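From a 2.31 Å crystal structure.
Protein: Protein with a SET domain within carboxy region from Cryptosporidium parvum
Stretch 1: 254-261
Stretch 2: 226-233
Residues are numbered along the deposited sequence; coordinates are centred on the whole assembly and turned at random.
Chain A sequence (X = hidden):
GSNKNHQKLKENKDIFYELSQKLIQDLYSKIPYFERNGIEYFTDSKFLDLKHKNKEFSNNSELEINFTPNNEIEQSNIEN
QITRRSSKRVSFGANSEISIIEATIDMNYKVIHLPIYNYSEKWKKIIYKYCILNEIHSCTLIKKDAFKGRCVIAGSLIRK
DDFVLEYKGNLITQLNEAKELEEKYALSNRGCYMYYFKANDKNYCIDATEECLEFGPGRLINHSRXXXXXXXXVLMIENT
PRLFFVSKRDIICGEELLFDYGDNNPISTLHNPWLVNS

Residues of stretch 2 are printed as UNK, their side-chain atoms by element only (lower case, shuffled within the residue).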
ATOM      1  N   GLY A 254      11.410   9.808   5.791  1.00 47.55           N
ATOM      2  CA  GLY A 254      11.341   9.847   7.248  1.00 47.68           C
ATOM      3  C   GLY A 254       9.963  10.163   7.837  1.00 46.55           C
ATOM      4  O   GLY A 254       9.683   9.873   8.989  1.00 45.31           O
ATOM      5  N   GLU A 255       9.093  10.752   7.043  1.00 47.03           N
ATOM      6  CA  GLU A 255       7.797  11.189   7.531  1.00 47.64           C
ATOM      7  C   GLU A 255       6.843   9.999   7.719  1.00 43.99           C
ATOM      8  O   GLU A 255       6.817   9.047   6.934  1.00 41.02           O
ATOM      9  CB  GLU A 255       7.254  12.218   6.547  1.00 52.65           C
ATOM     10  CG  GLU A 255       5.802  12.614   6.662  1.00 56.34           C
ATOM     11  CD  GLU A 255       5.504  13.834   5.789  1.00 63.44           C
ATOM     12  OE1 GLU A 255       6.256  14.116   4.812  1.00 63.62           O
ATOM     13  OE2 GLU A 255       4.515  14.527   6.084  1.00 68.25           O
ATOM     14  N   GLU A 256       6.059  10.060   8.782  1.00 44.13           N
ATOM     15  CA  GLU A 256       5.154   8.978   9.137  1.00 42.70           C
ATOM     16  C   GLU A 256       4.012   8.954   8.149  1.00 38.97           C
ATOM     17  O   GLU A 256       3.562  10.002   7.744  1.00 36.57           O
ATOM     18  CB  GLU A 256       4.612   9.152  10.559  1.00 42.84           C
ATOM     19  CG  GLU A 256       3.699   7.995  10.999  1.00 47.96           C
ATOM     20  CD  GLU A 256       3.206   8.050  12.449  1.00 48.77           C
ATOM     21  OE1 GLU A 256       3.500   9.030  13.160  1.00 52.00           O
ATOM     22  OE2 GLU A 256       2.515   7.097  12.882  1.00 48.04           O
ATOM     23  N   LEU A 257       3.536   7.761   7.777  1.00 38.37           N
ATOM     24  CA  LEU A 257       2.317   7.661   6.994  1.00 37.66           C
ATOM     25  C   LEU A 257       1.144   7.693   7.958  1.00 36.92           C
ATOM     26  O   LEU A 257       1.128   6.991   8.975  1.00 35.38           O
ATOM     27  CB  LEU A 257       2.269   6.377   6.191  1.00 38.33           C
ATOM     28  CG  LEU A 257       3.450   6.074   5.273  1.00 40.91           C
ATOM     29  CD1 LEU A 257       3.133   4.883   4.386  1.00 38.49           C
ATOM     30  CD2 LEU A 257       3.803   7.281   4.439  1.00 43.39           C
ATOM     31  N   LEU A 258       0.158   8.509   7.622  1.00 37.38           N
ATOM     32  CA  LEU A 258      -1.043   8.657   8.437  1.00 37.38           C
ATOM     33  C   LEU A 258      -2.298   8.626   7.571  1.00 36.53           C
ATOM     34  O   LEU A 258      -2.314   9.149   6.476  1.00 37.34           O
ATOM     35  CB  LEU A 258      -0.983   9.949   9.261  1.00 38.46           C
ATOM     36  CG  LEU A 258       0.129  10.007  10.324  1.00 38.57           C
ATOM     37  CD1 LEU A 258       0.323  11.406  10.914  1.00 37.42           C
ATOM     38  CD2 LEU A 258      -0.166   8.996  11.427  1.00 39.87           C
ATOM     39  N   PHE A 259      -3.339   8.008   8.112  1.00 36.62           N
ATOM     40  CA  PHE A 259      -4.565   7.767   7.433  1.00 35.02           C
ATOM     41  C   PHE A 259      -5.730   8.082   8.370  1.00 36.71           C
ATOM     42  O   PHE A 259      -5.705   7.724   9.547  1.00 36.02           O
ATOM     43  CB  PHE A 259      -4.615   6.287   7.021  1.00 34.21           C
ATOM     44  CG  PHE A 259      -5.877   5.906   6.342  1.00 35.03           C
ATOM     45  CD1 PHE A 259      -6.239   6.504   5.148  1.00 36.02           C
ATOM     46  CD2 PHE A 259      -6.721   4.967   6.896  1.00 35.63           C
ATOM     47  CE1 PHE A 259      -7.448   6.170   4.528  1.00 38.22           C
ATOM     48  CE2 PHE A 259      -7.905   4.617   6.274  1.00 36.05           C
ATOM     49  CZ  PHE A 259      -8.265   5.207   5.080  1.00 36.06           C
ATOM     50  N   ASP A 260      -6.761   8.731   7.837  1.00 36.28           N
ATOM     51  CA  ASP A 260      -7.984   8.969   8.577  1.00 36.63           C
ATOM     52  C   ASP A 260      -8.881   7.765   8.403  1.00 33.76           C
ATOM     53  O   ASP A 260      -9.519   7.619   7.372  1.00 36.79           O
ATOM     54  CB  ASP A 260      -8.690  10.212   8.054  1.00 39.27           C
ATOM     55  CG  ASP A 260      -9.998  10.491   8.784  1.00 41.76           C
ATOM     56  OD1 ASP A 260     -10.365   9.698   9.662  1.00 44.53           O
ATOM     57  OD2 ASP A 260     -10.659  11.505   8.485  1.00 45.51           O
ATOM     58  N   TYR A 261      -8.911   6.884   9.392  1.00 39.62           N
ATOM     59  CA  TYR A 261      -9.762   5.706   9.342  1.00 36.17           C
ATOM     60  C   TYR A 261     -11.244   5.968   9.571  1.00 39.91           C
ATOM     61  O   TYR A 261     -12.014   5.018   9.602  1.00 41.17           O
ATOM     62  CB  TYR A 261      -9.316   4.677  10.351  1.00 33.77           C
ATOM     63  CG  TYR A 261      -8.003   3.967  10.065  1.00 32.69           C
ATOM     64  CD1 TYR A 261      -7.984   2.705   9.486  1.00 32.85           C
ATOM     65  CD2 TYR A 261      -6.788   4.531  10.418  1.00 32.19           C
ATOM     66  CE1 TYR A 261      -6.789   2.029   9.258  1.00 33.78           C
ATOM     67  CE2 TYR A 261      -5.608   3.861  10.199  1.00 33.62           C
ATOM     68  CZ  TYR A 261      -5.614   2.596   9.614  1.00 33.79           C
ATOM     69  OH  TYR A 261      -4.435   1.923   9.365  1.00 35.41           O
ATOM     70  N   UNK A 226      -6.746  14.865  11.638  1.00 51.80           N
ATOM     71  CA  UNK A 226      -6.273  16.206  11.399  1.00 56.97           C
ATOM     72  C   UNK A 226      -5.164  16.230  10.373  1.00 52.71           C
ATOM     73  O   UNK A 226      -5.063  17.170   9.610  1.00 50.54           O
ATOM     74  c   UNK A 226      -5.779  16.843  12.714  1.00 65.19           C
ATOM     75  c   UNK A 226      -4.998  18.986  13.845  1.00 83.08           C
ATOM     76  c   UNK A 226      -4.657  20.453  13.578  1.00 88.71           C
ATOM     77  c   UNK A 226      -5.244  18.255  12.532  1.00 73.91           C
ATOM     78  n   UNK A 226      -4.556  21.227  14.846  1.00 94.49           N
ATOM     79  N   UNK A 227      -4.303  15.222  10.367  1.00 50.10           N
ATOM     80  CA  UNK A 227      -3.112  15.297   9.512  1.00 50.91           C
ATOM     81  C   UNK A 227      -2.836  14.076   8.646  1.00 43.64           C
ATOM     82  O   UNK A 227      -1.673  13.683   8.484  1.00 43.53           O
ATOM     83  c   UNK A 227      -2.023  16.874  11.119  1.00 63.34           C
ATOM     84  n   UNK A 227      -2.011  16.830  12.457  1.00 64.99           N
ATOM     85  o   UNK A 227      -2.143  17.924  10.479  1.00 73.43           O
ATOM     86  c   UNK A 227      -1.905  15.571  10.398  1.00 55.66           C
ATOM     87  N   UNK A 228      -3.883  13.483   8.053  1.00 39.61           N
ATOM     88  CA  UNK A 228      -3.589  12.304   7.236  1.00 36.22           C
ATOM     89  C   UNK A 228      -2.815  12.700   6.011  1.00 36.88           C
ATOM     90  O   UNK A 228      -2.959  13.843   5.524  1.00 36.48           O
ATOM     91  c   UNK A 228      -5.831  12.988   6.862  1.00 37.12           C
ATOM     92  c   UNK A 228      -5.274  13.937   7.881  1.00 39.70           C
ATOM     93  c   UNK A 228      -4.964  11.783   6.852  1.00 35.13           C
ATOM     94  N   UNK A 229      -1.990  11.783   5.521  1.00 35.85           N
ATOM     95  CA  UNK A 229      -1.286  12.067   4.275  1.00 35.55           C
ATOM     96  C   UNK A 229      -1.497  11.045   3.179  1.00 34.74           C
ATOM     97  O   UNK A 229      -0.899  11.185   2.124  1.00 33.30           O
ATOM     98  c   UNK A 229       0.861  11.158   5.218  1.00 35.72           C
ATOM     99  n   UNK A 229       2.046  11.432   5.739  1.00 38.28           N
ATOM    100  c   UNK A 229       0.186  12.306   4.525  1.00 35.61           C
ATOM    101  o   UNK A 229       0.357  10.042   5.272  1.00 31.78           O
ATOM    102  N   UNK A 230      -2.354  10.043   3.439  1.00 33.98           N
ATOM    103  CA  UNK A 230      -2.784   9.096   2.435  1.00 33.71           C
ATOM    104  C   UNK A 230      -4.292   8.906   2.499  1.00 35.21           C
ATOM    105  O   UNK A 230      -4.914   9.252   3.488  1.00 36.59           O
ATOM    106  c   UNK A 230      -0.596   7.919   2.510  1.00 33.81           C
ATOM    107  c   UNK A 230      -1.780   5.752   4.081  1.00 34.95           C
ATOM    108  c   UNK A 230      -2.478   7.087   3.903  1.00 35.05           C
ATOM    109  c   UNK A 230      -2.102   7.755   2.582  1.00 34.05           C
ATOM    110  N   UNK A 231      -4.851   8.412   1.400  1.00 34.01           N
ATOM    111  CA  UNK A 231      -6.257   8.076   1.268  1.00 35.52           C
ATOM    112  C   UNK A 231      -6.389   6.721   0.566  1.00 33.94           C
ATOM    113  O   UNK A 231      -5.445   6.238  -0.032  1.00 34.14           O
ATOM    114  c   UNK A 231      -6.402   9.268  -0.960  1.00 37.62           C
ATOM    115  c   UNK A 231      -7.059  10.444   1.128  1.00 37.14           C
ATOM    116  c   UNK A 231      -7.024   9.103   0.424  1.00 34.97           C
ATOM    117  c   UNK A 231      -7.256  10.132  -1.892  1.00 38.44           C
ATOM    118  N   UNK A 232      -7.574   6.140   0.598  1.00 35.89           N
ATOM    119  CA  UNK A 232      -7.789   4.842  -0.034  1.00 37.22           C
ATOM    120  C   UNK A 232      -8.508   4.944  -1.373  1.00 36.17           C
ATOM    121  O   UNK A 232      -9.186   5.923  -1.681  1.00 39.44           O
ATOM    122  o   UNK A 232      -9.692   4.598   1.415  1.00 40.16           O
ATOM    123  c   UNK A 232      -7.690   3.426   2.026  1.00 40.24           C
ATOM    124  c   UNK A 232      -8.570   3.900   0.888  1.00 39.19           C
ATOM    125  N   UNK A 233      -8.306   3.915  -2.173  1.00 34.77           N
ATOM    126  CA  UNK A 233      -8.967   3.745  -3.440  1.00 36.32           C
ATOM    127  C   UNK A 233      -9.192   2.260  -3.604  1.00 34.94           C
ATOM    128  O   UNK A 233      -8.580   1.462  -2.910  1.00 33.71           O
ATOM    129  n   UNK A 233      -8.890   8.480  -5.478  1.00 61.40           N
ATOM    130  c   UNK A 233      -7.427   6.398  -5.785  1.00 51.69           C
ATOM    131  c   UNK A 233      -8.110   4.312  -4.574  1.00 38.04           C
ATOM    132  c   UNK A 233      -7.551   7.930  -5.855  1.00 57.72           C
ATOM    133  c   UNK A 233      -8.233   5.811  -4.648  1.00 42.28           C
TER
HETATM  134  O   HOH W   1      -7.165   9.730   4.903  1.00 28.13           O

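Position 226 carries four carbons in a row ending in a nitrogen. No branch or ring interrupts the chain, which runs fully extended; its nearest approach to stretch 1 is from CB to CD1 of Leu 258, 8.4 Å, so composition alone decides: Lys 226.

At position 227 two carbons follow CA, the second bearing one oxygen and one nitrogen, a short carboxamide. The side chain makes no close contact; the backbone does, with O 3.9 Å from CB of Leu 258. This is Asn 227.

Position 228 has three carbons that close a ring onto its own backbone N, so that N has no hydrogen to donate. The ring packs beside stretch 1, its CB 3.7 Å from Asp 260 N, and CA lies 3.5 Å from Leu 258 O. The residue is Pro 228.

Position 229 again shows two carbons, the second with one oxygen and one nitrogen. The bonding supports the carboxamide: the side-chain oxygen lies 2.8 Å from Leu 258 N, a donor, and the side-chain nitrogen 2.9 Å from Glu 256 O, an acceptor. One end must accept and the other donate, as in Asn 229. Its OD1 accepts from Leu 258 N at 179°, and ND2 donates to Glu 256 O at 152°.

Position 230 holds four carbons, forked at the first, with one arm two carbons long; the first carbon of that longer arm lies 3.9 Å from CB of Phe 259, an apolar contact. This is Ile 230.

Position 231 repeats that forked pattern, but its CA-to-CB bond points away; CA instead meets the ring edge of Phe 259, 4.0 Å from CE1. It is Ile 231.

Position 232 has one carbon carrying one oxygen and one carbon, and that terminal carbon lies 3.6 Å from CZ of Phe 259; it is Thr 232.

Position 233 has four carbons in a row ending in nitrogen and is out of reach of stretch 1; it is Lys 233.

The contact centres on Asn 229, whose side chain spans the backbone from Glu 256 to Leu 258. Leu 258 O returns the link by accepting from two successive amides, Asn 229 N (2.8 Å, 154°) and Ile 230 N (3.2 Å, 146°). The backbone of Leu 258 is thus held through both its N and its O. Beyond this polar clamp, the Phe 259 ring reaches along the strand, its CD1 3.5 Å from Ile 230 O and that oxygen near the ring plane. A water extends the link, donating to Ile 230 O at 2.7 Å from its own O and accepting from Asp 260 N at 3.1 Å.

Stretch 2 226-233: KNPNIITK
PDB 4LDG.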